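Local coordinates for protein CaaX farnesyltransferase alpha subunit Ram2 (Aspergillus fumigatus, PDB 4L9P) that forms the alpha subunit of protein farnesyltransferase, which, as in its relatives, probably attaches a farnesyl group to the cysteine of CaaX-type proteins, at residues Ala325-Met330 / Arg351-Ser356; Asp79-Asn84 / Tyr88-Tyr93. The protein carries 1 engineered substitution. All blocks are in the same frame, centred on the assembly; numbering follows the deposited sequence.

Interaction 1 of 2, residues Ala325-Met330 / Arg351-Ser356; sequences AEAVKM and RQITAS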
loop_
_atom_site.group_PDB
_atom_site.type_symbol
_atom_site.label_atom_id
_atom_site.label_comp_id
_atom_site.label_asym_id
_atom_site.label_seq_id
_atom_site.Cartn_x
_atom_site.Cartn_y
_atom_site.Cartn_z
ATOM N N ALA A 325 -26.863 -20.479 16.453
ATOM C CA ALA A 325 -25.979 -21.206 17.361
ATOM C C ALA A 325 -24.892 -21.965 16.584
ATOM O O ALA A 325 -23.750 -22.078 17.049
ATOM C CB ALA A 325 -26.802 -22.174 18.270
ATOM N N GLU A 326 -25.292 -22.574 15.485
ATOM C CA GLU A 326 -24.326 -23.325 14.673
ATOM C C GLU A 326 -23.256 -22.383 14.088
ATOM O O GLU A 326 -22.096 -22.778 14.020
ATOM C CB GLU A 326 -25.009 -24.101 13.552
ATOM C CG GLU A 326 -24.106 -25.000 12.738
ATOM C CD GLU A 326 -23.584 -26.246 13.464
ATOM O OE1 GLU A 326 -22.652 -26.901 12.934
ATOM O OE2 GLU A 326 -24.054 -26.563 14.561
ATOM N N ALA A 327 -23.650 -21.167 13.673
ATOM C CA ALA A 327 -22.693 -20.181 13.184
ATOM C C ALA A 327 -21.716 -19.866 14.298
ATOM O O ALA A 327 -20.494 -19.809 14.042
ATOM C CB ALA A 327 -23.376 -18.902 12.679
ATOM N N VAL A 328 -22.237 -19.654 15.516
ATOM C CA VAL A 328 -21.374 -19.360 16.636
ATOM C C VAL A 328 -20.412 -20.509 16.935
ATOM O O VAL A 328 -19.219 -20.317 17.265
ATOM C CB VAL A 328 -22.180 -18.937 17.875
ATOM C CG1 VAL A 328 -21.261 -18.808 19.086
ATOM C CG2 VAL A 328 -22.891 -17.617 17.586
ATOM N N LYS A 329 -20.903 -21.750 16.820
ATOM C CA LYS A 329 -20.000 -22.876 16.984
ATOM C C LYS A 329 -18.841 -22.854 15.953
ATOM O O LYS A 329 -17.690 -23.172 16.315
ATOM C CB LYS A 329 -20.793 -24.175 16.804
ATOM C CG LYS A 329 -19.970 -25.397 17.022
ATOM C CD LYS A 329 -20.796 -26.664 16.673
ATOM C CE LYS A 329 -19.922 -27.934 16.821
ATOM N NZ LYS A 329 -20.635 -29.236 16.529
ATOM N N MET A 330 -19.155 -22.599 14.669
ATOM C CA MET A 330 -18.103 -22.555 13.645
ATOM C C MET A 330 -17.083 -21.474 14.014
ATOM O O MET A 330 -15.877 -21.714 13.917
ATOM C CB MET A 330 -18.720 -22.279 12.278
ATOM C CG MET A 330 -19.607 -23.370 11.753
ATOM S SD MET A 330 -18.744 -24.966 11.561
ATOM C CE MET A 330 -19.241 -25.822 13.116
ATOM N N ARG A 351 -20.626 -11.541 18.024
ATOM C CA ARG A 351 -21.442 -10.478 18.624
ATOM C C ARG A 351 -22.523 -10.021 17.649
ATOM O O ARG A 351 -23.651 -9.766 18.044
ATOM C CB ARG A 351 -20.583 -9.273 19.056
ATOM C CG ARG A 351 -19.607 -9.606 20.181
ATOM C CD ARG A 351 -19.089 -8.370 20.957
ATOM N NE ARG A 351 -18.407 -7.398 20.115
ATOM C CZ ARG A 351 -17.116 -7.461 19.776
ATOM N NH1 ARG A 351 -16.395 -8.466 20.215
ATOM N NH2 ARG A 351 -16.549 -6.514 18.999
ATOM N N GLN A 352 -22.170 -9.929 16.363
ATOM C CA GLN A 352 -23.142 -9.482 15.348
ATOM C C GLN A 352 -24.257 -10.507 15.203
ATOM O O GLN A 352 -25.429 -10.145 15.150
ATOM C CB GLN A 352 -22.503 -9.360 13.980
ATOM C CG GLN A 352 -21.541 -8.172 13.793
ATOM C CD GLN A 352 -21.124 -8.016 12.338
ATOM O OE1 GLN A 352 -20.610 -8.952 11.725
ATOM N NE2 GLN A 352 -21.346 -6.820 11.777
ATOM N N ILE A 353 -23.891 -11.785 15.174
ATOM C CA ILE A 353 -24.867 -12.859 15.017
ATOM C C ILE A 353 -25.777 -12.960 16.255
ATOM O O ILE A 353 -27.010 -13.151 16.170
ATOM C CB ILE A 353 -24.168 -14.205 14.780
ATOM C CG1 ILE A 353 -23.423 -14.153 13.444
ATOM C CG2 ILE A 353 -25.231 -15.357 14.888
ATOM C CD1 ILE A 353 -22.445 -15.298 13.206
ATOM N N THR A 354 -25.180 -12.806 17.423
ATOM C CA THR A 354 -25.922 -12.837 18.673
ATOM C C THR A 354 -26.911 -11.637 18.757
ATOM O O THR A 354 -28.059 -11.805 19.174
ATOM C CB THR A 354 -24.946 -12.779 19.870
ATOM O OG1 THR A 354 -24.070 -13.908 19.831
ATOM C CG2 THR A 354 -25.722 -12.768 21.197
ATOM N N ALA A 355 -26.478 -10.450 18.313
ATOM C CA ALA A 355 -27.369 -9.295 18.294
ATOM C C ALA A 355 -28.483 -9.527 17.294
ATOM O O ALA A 355 -29.645 -9.192 17.550
ATOM C CB ALA A 355 -26.602 -8.031 17.941
ATOM N N SER A 356 -28.128 -10.054 16.125
ATOM C CA SER A 356 -29.132 -10.280 15.088
ATOM C C SER A 356 -30.198 -11.270 15.567
ATOM O O SER A 356 -31.404 -11.074 15.337
ATOM C CB SER A 356 -28.475 -10.752 13.785
ATOM O OG SER A 356 -29.489 -11.192 12.893
#

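Interaction 2 of 2, residues Asp79-Asn84 / Tyr88-Tyr93; sequences DIISMN and YTVWIY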
loop_
_atom_site.group_PDB
_atom_site.type_symbol
_atom_site.label_atom_id
_atom_site.label_comp_id
_atom_site.label_asym_id
_atom_site.label_seq_id
_atom_site.Cartn_x
_atom_site.Cartn_y
_atom_site.Cartn_z
ATOM N N ASP A 79 21.718 5.801 -21.228
ATOM C CA ASP A 79 22.921 5.681 -20.396
ATOM C C ASP A 79 22.541 5.866 -18.893
ATOM O O ASP A 79 22.956 5.089 -18.005
ATOM C CB ASP A 79 23.931 6.757 -20.832
ATOM C CG ASP A 79 25.284 6.574 -20.194
ATOM O OD1 ASP A 79 25.602 5.458 -19.730
ATOM O OD2 ASP A 79 26.029 7.543 -20.177
ATOM N N ILE A 80 21.732 6.877 -18.615
ATOM C CA ILE A 80 21.343 7.117 -17.232
ATOM C C ILE A 80 20.507 5.959 -16.707
ATOM O O ILE A 80 20.682 5.537 -15.578
ATOM C CB ILE A 80 20.573 8.445 -17.082
ATOM C CG1 ILE A 80 21.606 9.599 -17.308
ATOM C CG2 ILE A 80 19.961 8.551 -15.649
ATOM C CD1 ILE A 80 21.012 10.953 -17.418
ATOM N N ILE A 81 19.598 5.447 -17.517
ATOM C CA ILE A 81 18.820 4.255 -17.129
ATOM C C ILE A 81 19.698 3.050 -16.826
ATOM O O ILE A 81 19.381 2.290 -15.871
ATOM C CB ILE A 81 17.721 3.931 -18.202
ATOM C CG1 ILE A 81 16.618 4.981 -18.082
ATOM C CG2 ILE A 81 17.163 2.484 -18.039
ATOM C CD1 ILE A 81 15.648 5.027 -19.300
ATOM N N SER A 82 20.789 2.890 -17.580
ATOM C CA SER A 82 21.729 1.784 -17.293
ATOM C C SER A 82 22.366 1.949 -15.908
ATOM O O SER A 82 22.678 0.963 -15.253
ATOM C CB SER A 82 22.807 1.666 -18.392
ATOM O OG SER A 82 23.879 2.582 -18.220
ATOM N N MET A 83 22.563 3.183 -15.468
ATOM C CA MET A 83 23.136 3.431 -14.132
ATOM C C MET A 83 22.118 3.420 -13.014
ATOM O O MET A 83 22.422 2.991 -11.899
ATOM C CB MET A 83 23.905 4.762 -14.110
ATOM C CG MET A 83 25.214 4.679 -14.931
ATOM S SD MET A 83 26.087 6.260 -14.880
ATOM C CE MET A 83 25.194 7.171 -16.078
ATOM N N ASN A 84 20.903 3.876 -13.307
ATOM C CA ASN A 84 19.847 4.024 -12.295
ATOM C C ASN A 84 18.476 3.910 -12.953
ATOM O O ASN A 84 17.901 4.908 -13.392
ATOM C CB ASN A 84 19.967 5.355 -11.589
ATOM C CG ASN A 84 18.882 5.561 -10.557
ATOM O OD1 ASN A 84 18.115 4.623 -10.236
ATOM N ND2 ASN A 84 18.782 6.790 -10.038
ATOM N N TYR A 88 12.883 8.259 -12.119
ATOM C CA TYR A 88 11.577 8.353 -12.812
ATOM C C TYR A 88 11.600 9.479 -13.855
ATOM O O TYR A 88 10.913 9.373 -14.894
ATOM C CB TYR A 88 10.406 8.546 -11.791
ATOM C CG TYR A 88 10.539 9.766 -10.917
ATOM C CD1 TYR A 88 10.046 11.008 -11.350
ATOM C CD2 TYR A 88 11.244 9.710 -9.713
ATOM C CE1 TYR A 88 10.163 12.133 -10.605
ATOM C CE2 TYR A 88 11.404 10.852 -8.945
ATOM C CZ TYR A 88 10.871 12.083 -9.413
ATOM O OH TYR A 88 11.090 13.224 -8.670
ATOM N N THR A 89 12.301 10.572 -13.558
ATOM C CA THR A 89 12.291 11.707 -14.512
ATOM C C THR A 89 12.871 11.287 -15.893
ATOM O O THR A 89 12.316 11.627 -16.929
ATOM C CB THR A 89 13.143 12.842 -13.975
ATOM O OG1 THR A 89 12.600 13.278 -12.715
ATOM C CG2 THR A 89 13.162 14.055 -14.936
ATOM N N VAL A 90 13.956 10.518 -15.885
ATOM C CA VAL A 90 14.609 10.239 -17.188
ATOM C C VAL A 90 13.717 9.356 -18.059
ATOM O O VAL A 90 13.712 9.483 -19.285
ATOM C CB VAL A 90 15.992 9.619 -16.976
ATOM C CG1 VAL A 90 15.939 8.181 -16.567
ATOM C CG2 VAL A 90 16.806 9.694 -18.300
ATOM N N TRP A 91 12.895 8.471 -17.460
ATOM C CA TRP A 91 11.992 7.656 -18.286
ATOM C C TRP A 91 10.907 8.516 -18.935
ATOM O O TRP A 91 10.539 8.300 -20.099
ATOM C CB TRP A 91 11.277 6.623 -17.374
ATOM C CG TRP A 91 12.107 5.484 -16.978
ATOM C CD1 TRP A 91 12.821 5.295 -15.780
ATOM C CD2 TRP A 91 12.363 4.338 -17.771
ATOM N NE1 TRP A 91 13.483 4.077 -15.816
ATOM C CE2 TRP A 91 13.216 3.478 -17.028
ATOM C CE3 TRP A 91 11.985 3.959 -19.062
ATOM C CZ2 TRP A 91 13.610 2.240 -17.511
ATOM C CZ3 TRP A 91 12.398 2.714 -19.536
ATOM C CH2 TRP A 91 13.188 1.865 -18.769
ATOM N N ILE A 92 10.351 9.452 -18.173
ATOM C CA ILE A 92 9.327 10.296 -18.764
ATOM C C ILE A 92 9.900 11.158 -19.898
ATOM O O ILE A 92 9.267 11.296 -20.964
ATOM C CB ILE A 92 8.708 11.200 -17.678
ATOM C CG1 ILE A 92 7.962 10.274 -16.689
ATOM C CG2 ILE A 92 7.778 12.283 -18.273
ATOM C CD1 ILE A 92 7.773 10.876 -15.434
ATOM N N TYR A 93 11.115 11.691 -19.706
ATOM C CA TYR A 93 11.749 12.470 -20.763
ATOM C C TYR A 93 12.066 11.554 -21.977
ATOM O O TYR A 93 11.845 11.947 -23.122
ATOM C CB TYR A 93 13.004 13.102 -20.181
ATOM C CG TYR A 93 13.788 13.929 -21.151
ATOM C CD1 TYR A 93 13.210 14.916 -21.859
ATOM C CD2 TYR A 93 15.159 13.675 -21.321
ATOM C CE1 TYR A 93 14.003 15.711 -22.800
ATOM C CE2 TYR A 93 15.939 14.404 -22.181
ATOM C CZ TYR A 93 15.364 15.428 -22.923
ATOM O OH TYR A 93 16.208 16.123 -23.790
#

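Interaction 1 of 2, residues Ala325-Met330 / Arg351-Ser356
Val-328 and Ile-353 mark the register where two helices pass each other in opposite directions, their CA atoms 7.6 Å apart. The short axes run almost exactly antiparallel, at 170°, and come within 9.9 Å. Segment 325-330 belongs to helix 323-338 and segment 351-356 to the next helix, 343-362, making this a helical hairpin near the C-terminal end of the chain.

Ile-353 illustrates how one branched residue can reach several neighbours. Its CB points toward the facing helix, and its two branches then diverge. CG1 stands beside the backbone N (chi1 -65°), and the extended second torsion carries CD1 to the methyl of Ala-327, 3.8 Å from that residue's CB. The other branch, CG2, meets Val-328 CG2 more loosely, at 4.2 Å. The side chain also touches Ala-324 and Leu-331, giving it neighbours at positions i, i+3, i+4 and i+7 of the facing helix, the pattern of knobs-into-holes packing.

Toward the exposed side, the same Val-328 methyl, CG2, comes only within 4.5 Å of Thr-354 OG1, a marginal approach. That hydroxyl is engaged along its own helix, where Ile-350 O is its hydrogen-bond partner. On the buried side, helix 304-317 closes over the seam, with Tyr-314 against Ala-327 and Ala-315 against Ile-353.

No hydrogen bond or charge pair links the two segments; within each helix the backbone keeps its i to i+4 bonds, as from Lys-329 N to Ala-325 O, 2.9 Å. The contact across the segments is therefore purely van der Waals: Ile-353 reaches Ala-327 and Val-328, while Thr-354 adds little at the exposed margin.

Interaction 2 of 2, residues Asp79-Asn84 / Tyr88-Tyr93
Ile-81 lies over the indole of Trp-91 across an antiparallel helical hairpin that forms part of a protein prenyltransferase alpha subunit repeat, a helical unit akin to the tetratricopeptide motif. The hairpin joins the end of helix 71-83 to the start of helix 88-100 through a very short turn, and the local axes stand at 148°.

The central contact is a CH-pi interaction. Ile-81 CD1 sits 3.6 Å from the centroid of the Trp-91 six-membered ring and 9° off the normal, squarely over one face. Its CG1 lies beside the backbone N, and the extended second torsion sets CD1 over the ring; the two side chains cross at about a right angle. The other branch stays on the same side of the ring plane but lies beyond its outline, with Ile-81 CG2 3.6 Å from Trp-91 CZ2. Further grip comes from outside: NE1 is hydrogen-bonded to Pro-85 O in the connecting turn, and the ring of His-128 also meets the indole.

Val-90 continues the contact beside Trp-91. Its CG1 occupies the crowded position between backbone N and carbonyl carbon (chi1 76°), from which it meets both isoleucines of the facing helix. It lies 3.6 Å from Ile-81 CG1, and 4.1 Å from Ile-80 CG2.

All four residues are buried, yet adjacent side chains of the same helix, 88-100, face the partner chain. Tyr-88 OH and Thr-89 OG1 are hydrogen-bonded to Met-197 of the beta subunit Ram1, and Tyr-88 also packs on an apolar side chain of the bound peptide. In the last turn of helix 71-83, Ser-82 OG donates to Asp-79 O at 2.7 Å, and the same carbonyl oxygen also accepts from the backbone N of Met-83.

Interaction 2 precedes interaction 1 along the chain, and the two lie on opposite sides of its centre, with contact centres 57 Å apart and nearest atoms about 42 Å apart. They share no helix: 71-83 and 88-100 carry one, 323-338 and 343-362 the other. Each nevertheless joins consecutive antiparallel helices through apolar side chains, the same principle applied at two distant points of an all-helical chain. Both are flanked by further helices of that chain, but their wider surroundings differ. The 79-84/88-93 hairpin adjoins the beta subunit and the bound peptide, whereas 325-330/351-356 lies near the C-terminal end and is partly exposed.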